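Local coordinates for protein RNA-directed RNA polymerase (Infectious pancreatic necrosis virus, PDB 3ZED) that is an RNA-dependent RNA polymerase that probably copies the viral genome, is probably found both free and covalently attached to genomic RNA, and binds the capsid protein VP3, at residues Arg34-Lys39 with Pro112-Gly118; Gln158-Ser163 with Trp314-Thr318. Residue numbers count along the deposited sequence, not the author numbering.

Contact 1: residues Arg34-Lys39 with Pro112-Gly118; sequences RFRPAK and PDHDEVG
H114 lies sandwiched between K39 CG over one ring face (3.7 Å from the centroid, a CH-pi contact) and R36 CD over the other. This surface contact joins the extended loop before helix 45-54 to the loop between strand 101-102 and helix 125-137. Segment 112-118 makes a type I beta turn at D113-E116, closed by a weak bond from E116 N to D113 O (3.4 Å); D113 N returns a bond to E116 O at 3.1 Å. The P37 and H114 CA atoms are closest, 5.0 Å apart. P112 follows a cis peptide bond, and its CG meets P37 CG at 4.2 Å. H114 (chi1 t) donates from ND1 to P37 O at 3.0 Å. R36 (t, t, m) bends back so that NH1 reaches H114 O at a very short 2.5 Å. V117 CG2 packs over one face of the R36 guanidinium. A water bridges A38 O and H114 N. R34 (m, m, m) folds over V117 CG1 and clamps G118 O with NH1 at 2.7 Å and NH2 at 3.0 Å.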
# COMPACT_ATOMS: atom_id res chain seq x y z
N ARG B 34 -29.27 -15.58 5.14
CA ARG B 34 -28.09 -15.42 4.28
C ARG B 34 -28.41 -14.44 3.19
O ARG B 34 -29.54 -14.43 2.67
CB ARG B 34 -27.67 -16.76 3.63
CG ARG B 34 -26.73 -17.65 4.41
CD ARG B 34 -25.41 -17.00 4.81
NE ARG B 34 -24.51 -16.67 3.70
CZ ARG B 34 -23.59 -17.50 3.20
NH1 ARG B 34 -23.50 -18.75 3.64
NH2 ARG B 34 -22.78 -17.09 2.24
N PHE B 35 -27.44 -13.61 2.84
CA PHE B 35 -27.62 -12.65 1.79
C PHE B 35 -27.40 -13.35 0.47
O PHE B 35 -26.41 -14.07 0.30
CB PHE B 35 -26.64 -11.47 1.97
CG PHE B 35 -26.56 -10.51 0.80
CD1 PHE B 35 -27.68 -9.79 0.39
CD2 PHE B 35 -25.35 -10.31 0.14
CE1 PHE B 35 -27.59 -8.89 -0.67
CE2 PHE B 35 -25.26 -9.40 -0.91
CZ PHE B 35 -26.37 -8.69 -1.32
N ARG B 36 -28.37 -13.18 -0.46
CA ARG B 36 -28.28 -13.72 -1.81
C ARG B 36 -28.17 -12.53 -2.75
O ARG B 36 -29.17 -11.83 -2.94
CB ARG B 36 -29.47 -14.62 -2.16
CG ARG B 36 -29.37 -15.28 -3.55
CD ARG B 36 -30.37 -16.41 -3.77
NE ARG B 36 -30.10 -17.64 -3.00
CZ ARG B 36 -29.31 -18.64 -3.39
NH1 ARG B 36 -28.65 -18.57 -4.54
NH2 ARG B 36 -29.16 -19.71 -2.62
N PRO B 37 -26.96 -12.24 -3.30
CA PRO B 37 -26.84 -11.10 -4.22
C PRO B 37 -27.82 -11.22 -5.38
O PRO B 37 -28.12 -12.32 -5.82
CB PRO B 37 -25.38 -11.18 -4.69
CG PRO B 37 -24.68 -11.95 -3.62
CD PRO B 37 -25.67 -12.96 -3.15
N ALA B 38 -28.37 -10.08 -5.83
CA ALA B 38 -29.32 -10.03 -6.94
C ALA B 38 -28.60 -10.38 -8.25
O ALA B 38 -27.37 -10.29 -8.32
CB ALA B 38 -29.93 -8.63 -7.04
N LYS B 39 -29.37 -10.76 -9.28
CA LYS B 39 -28.81 -11.02 -10.61
C LYS B 39 -28.14 -9.72 -11.07
O LYS B 39 -28.64 -8.63 -10.75
CB LYS B 39 -29.90 -11.49 -11.59
CG LYS B 39 -30.51 -12.85 -11.24
CD LYS B 39 -31.78 -13.13 -12.05
CE LYS B 39 -32.59 -14.30 -11.53
NZ LYS B 39 -32.06 -15.61 -12.01
N PRO B 112 -20.06 -14.11 -2.61
CA PRO B 112 -21.17 -14.93 -3.12
C PRO B 112 -21.85 -14.24 -4.30
O PRO B 112 -21.61 -13.05 -4.55
CB PRO B 112 -22.09 -15.05 -1.91
CG PRO B 112 -21.83 -13.82 -1.10
CD PRO B 112 -20.37 -13.51 -1.30
N ASP B 113 -22.64 -14.99 -5.07
CA ASP B 113 -23.41 -14.44 -6.18
C ASP B 113 -24.83 -15.02 -6.12
O ASP B 113 -25.15 -15.76 -5.19
CB ASP B 113 -22.73 -14.62 -7.56
CG ASP B 113 -22.43 -16.03 -8.03
OD1 ASP B 113 -23.23 -16.95 -7.74
OD2 ASP B 113 -21.44 -16.20 -8.79
N HIS B 114 -25.69 -14.66 -7.09
CA HIS B 114 -27.07 -15.12 -7.11
C HIS B 114 -27.19 -16.65 -7.15
O HIS B 114 -28.09 -17.19 -6.52
CB HIS B 114 -27.82 -14.51 -8.30
CG HIS B 114 -29.30 -14.71 -8.22
ND1 HIS B 114 -30.09 -13.98 -7.34
CD2 HIS B 114 -30.09 -15.58 -8.90
CE1 HIS B 114 -31.33 -14.41 -7.53
NE2 HIS B 114 -31.38 -15.38 -8.45
N ASP B 115 -26.27 -17.34 -7.85
CA ASP B 115 -26.32 -18.78 -8.02
C ASP B 115 -25.38 -19.57 -7.09
O ASP B 115 -25.42 -20.80 -7.10
CB ASP B 115 -26.03 -19.13 -9.48
CG ASP B 115 -27.06 -18.57 -10.44
OD1 ASP B 115 -28.27 -18.84 -10.25
OD2 ASP B 115 -26.66 -17.84 -11.38
N GLU B 116 -24.58 -18.89 -6.27
CA GLU B 116 -23.66 -19.57 -5.35
C GLU B 116 -23.54 -18.81 -4.02
O GLU B 116 -22.80 -17.83 -3.92
CB GLU B 116 -22.28 -19.76 -6.02
CG GLU B 116 -21.37 -20.74 -5.30
CD GLU B 116 -19.97 -20.86 -5.89
OE1 GLU B 116 -19.85 -20.98 -7.13
OE2 GLU B 116 -19.00 -20.86 -5.10
N VAL B 117 -24.31 -19.28 -3.02
CA VAL B 117 -24.32 -18.77 -1.65
C VAL B 117 -23.87 -19.95 -0.77
O VAL B 117 -24.71 -20.76 -0.35
CB VAL B 117 -25.70 -18.17 -1.22
CG1 VAL B 117 -25.64 -17.55 0.18
CG2 VAL B 117 -26.21 -17.15 -2.23
N GLY B 118 -22.56 -20.07 -0.58
CA GLY B 118 -21.94 -21.15 0.19
C GLY B 118 -21.16 -20.75 1.42
O GLY B 118 -21.50 -19.78 2.11
O HOH W 1 -25.28 -12.34 -8.82

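Contact 2: residues Gln158-Ser163 with Trp314-Thr318; sequences QYGSGS and WDKKT
W314 opens the second segment with the largest buried area of this contact. Its chi1 is t, and its indole reaches over to 158-163. G162 CA sits over the six-membered ring, 3.7 Å from its centroid, in a CH-pi contact. Q158 CG approaches W314 CZ3 at 3.6 Å, and G160 CA lies at the ring edge, 3.9 Å from W314 CH2. G160 has no side chain, which leaves room for the ring: a CB there would clash with W314 CH2. A water joins W314 NE1 (2.8 Å) to G162 O (2.6 Å). D315 (chi1 m) accepts a hydrogen bond at OD1 from S163 OG at 2.8 Å. K316 and K317 carry the loop around, their side chains turned away. T318 (chi1 m) points back toward the first segment. Its OG1 accepts S163 N at 3.2 Å, and its CG2 lies 3.6 Å from S161 O. G162 turns the first backbone with a positive phi of 54°, and a CB there would strike T318 OG1. The CA atoms of G162 and T318 are 5.2 Å apart. S163 (chi1 p) is the N-cap of helix 164-179, its OG bonding to G166 N. The contact thus packs the junction of strand 157-160 and helix 164-179 against the connection between strands 299-310 and 320-323 of the same mixed sheet.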
# COMPACT_ATOMS: atom_id res chain seq x y z
N GLN B 158 -21.67 -8.12 4.27
CA GLN B 158 -21.36 -9.32 3.53
C GLN B 158 -19.89 -9.33 3.17
O GLN B 158 -19.42 -8.41 2.49
CB GLN B 158 -22.23 -9.45 2.26
CG GLN B 158 -21.95 -10.73 1.45
CD GLN B 158 -22.20 -11.98 2.25
OE1 GLN B 158 -23.34 -12.26 2.64
NE2 GLN B 158 -21.15 -12.73 2.55
N TYR B 159 -19.16 -10.35 3.62
CA TYR B 159 -17.78 -10.51 3.17
C TYR B 159 -17.82 -11.17 1.81
O TYR B 159 -18.58 -12.13 1.60
CB TYR B 159 -16.90 -11.29 4.16
CG TYR B 159 -15.49 -11.45 3.63
CD1 TYR B 159 -14.58 -10.40 3.68
CD2 TYR B 159 -15.10 -12.62 2.98
CE1 TYR B 159 -13.30 -10.52 3.13
CE2 TYR B 159 -13.83 -12.74 2.40
CZ TYR B 159 -12.93 -11.69 2.50
OH TYR B 159 -11.66 -11.82 1.98
N GLY B 160 -17.03 -10.65 0.88
CA GLY B 160 -16.98 -11.18 -0.47
C GLY B 160 -16.31 -10.26 -1.46
O GLY B 160 -15.82 -9.20 -1.09
N SER B 161 -16.34 -10.66 -2.75
CA SER B 161 -15.68 -9.95 -3.84
C SER B 161 -16.68 -9.14 -4.71
O SER B 161 -16.43 -8.89 -5.89
CB SER B 161 -14.87 -10.93 -4.68
OG SER B 161 -15.64 -12.07 -5.04
N GLY B 162 -17.78 -8.70 -4.09
CA GLY B 162 -18.79 -7.86 -4.73
C GLY B 162 -19.38 -8.35 -6.04
O GLY B 162 -19.73 -9.53 -6.17
N SER B 163 -19.52 -7.44 -7.01
CA SER B 163 -20.13 -7.74 -8.31
C SER B 163 -19.54 -6.88 -9.42
O SER B 163 -18.77 -5.97 -9.13
CB SER B 163 -21.65 -7.51 -8.24
OG SER B 163 -21.98 -6.15 -8.02
N TRP B 314 -24.15 -3.61 -2.27
CA TRP B 314 -23.39 -4.68 -2.93
C TRP B 314 -23.11 -4.39 -4.41
O TRP B 314 -22.00 -4.62 -4.89
CB TRP B 314 -24.15 -6.00 -2.83
CG TRP B 314 -23.37 -7.20 -3.26
CD1 TRP B 314 -23.57 -7.94 -4.40
CD2 TRP B 314 -22.32 -7.86 -2.54
NE1 TRP B 314 -22.68 -8.99 -4.44
CE2 TRP B 314 -21.92 -8.98 -3.30
CE3 TRP B 314 -21.66 -7.59 -1.33
CZ2 TRP B 314 -20.90 -9.86 -2.88
CZ3 TRP B 314 -20.63 -8.44 -0.92
CH2 TRP B 314 -20.26 -9.56 -1.69
N ASP B 315 -24.14 -3.90 -5.14
CA ASP B 315 -24.02 -3.60 -6.57
C ASP B 315 -23.68 -2.11 -6.84
O ASP B 315 -23.65 -1.69 -7.99
CB ASP B 315 -25.31 -4.01 -7.31
CG ASP B 315 -25.61 -5.50 -7.23
OD1 ASP B 315 -24.69 -6.31 -7.48
OD2 ASP B 315 -26.77 -5.85 -6.91
N LYS B 316 -23.40 -1.34 -5.79
CA LYS B 316 -23.09 0.09 -5.91
C LYS B 316 -21.61 0.36 -5.67
O LYS B 316 -21.11 1.38 -6.14
CB LYS B 316 -23.92 0.93 -4.91
CG LYS B 316 -25.42 0.93 -5.17
CD LYS B 316 -26.18 1.58 -4.02
CE LYS B 316 -27.61 1.09 -3.91
NZ LYS B 316 -28.25 1.52 -2.64
N LYS B 317 -20.92 -0.53 -4.92
CA LYS B 317 -19.53 -0.32 -4.59
C LYS B 317 -18.76 -1.62 -4.30
O LYS B 317 -19.00 -2.29 -3.30
CB LYS B 317 -19.42 0.63 -3.38
CG LYS B 317 -18.01 0.95 -2.92
CD LYS B 317 -18.02 1.43 -1.47
CE LYS B 317 -16.66 1.41 -0.83
NZ LYS B 317 -16.71 1.85 0.59
N THR B 318 -17.82 -1.94 -5.20
CA THR B 318 -16.85 -3.02 -5.06
C THR B 318 -15.51 -2.34 -5.25
O THR B 318 -15.27 -1.77 -6.31
CB THR B 318 -17.07 -4.20 -6.03
OG1 THR B 318 -18.42 -4.67 -5.99
CG2 THR B 318 -16.07 -5.36 -5.78
O HOH W 2 -21.86 -10.96 -6.20

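Contact 1 closes before contact 2 opens along the chain, but the two share a boundary, their centres about 11 Å apart. W314 is the main shared element. P37 CB packs at 3.5 Å from W314 NE1, on the side of the indole opposite G162, and F35 meets W314 edge-to-face. P112 O also lies 3.7 Å from W314 CZ2. Beside them, F35 CB touches Q158 OE1 at 3.5 Å. K111 joins the two contacts too: its side chain forms salt bridges with D113 and E116, while its backbone pairs with S161. Both contacts lie away from the potassium sites and the predicted GTP-binding residues, so they are structural packing.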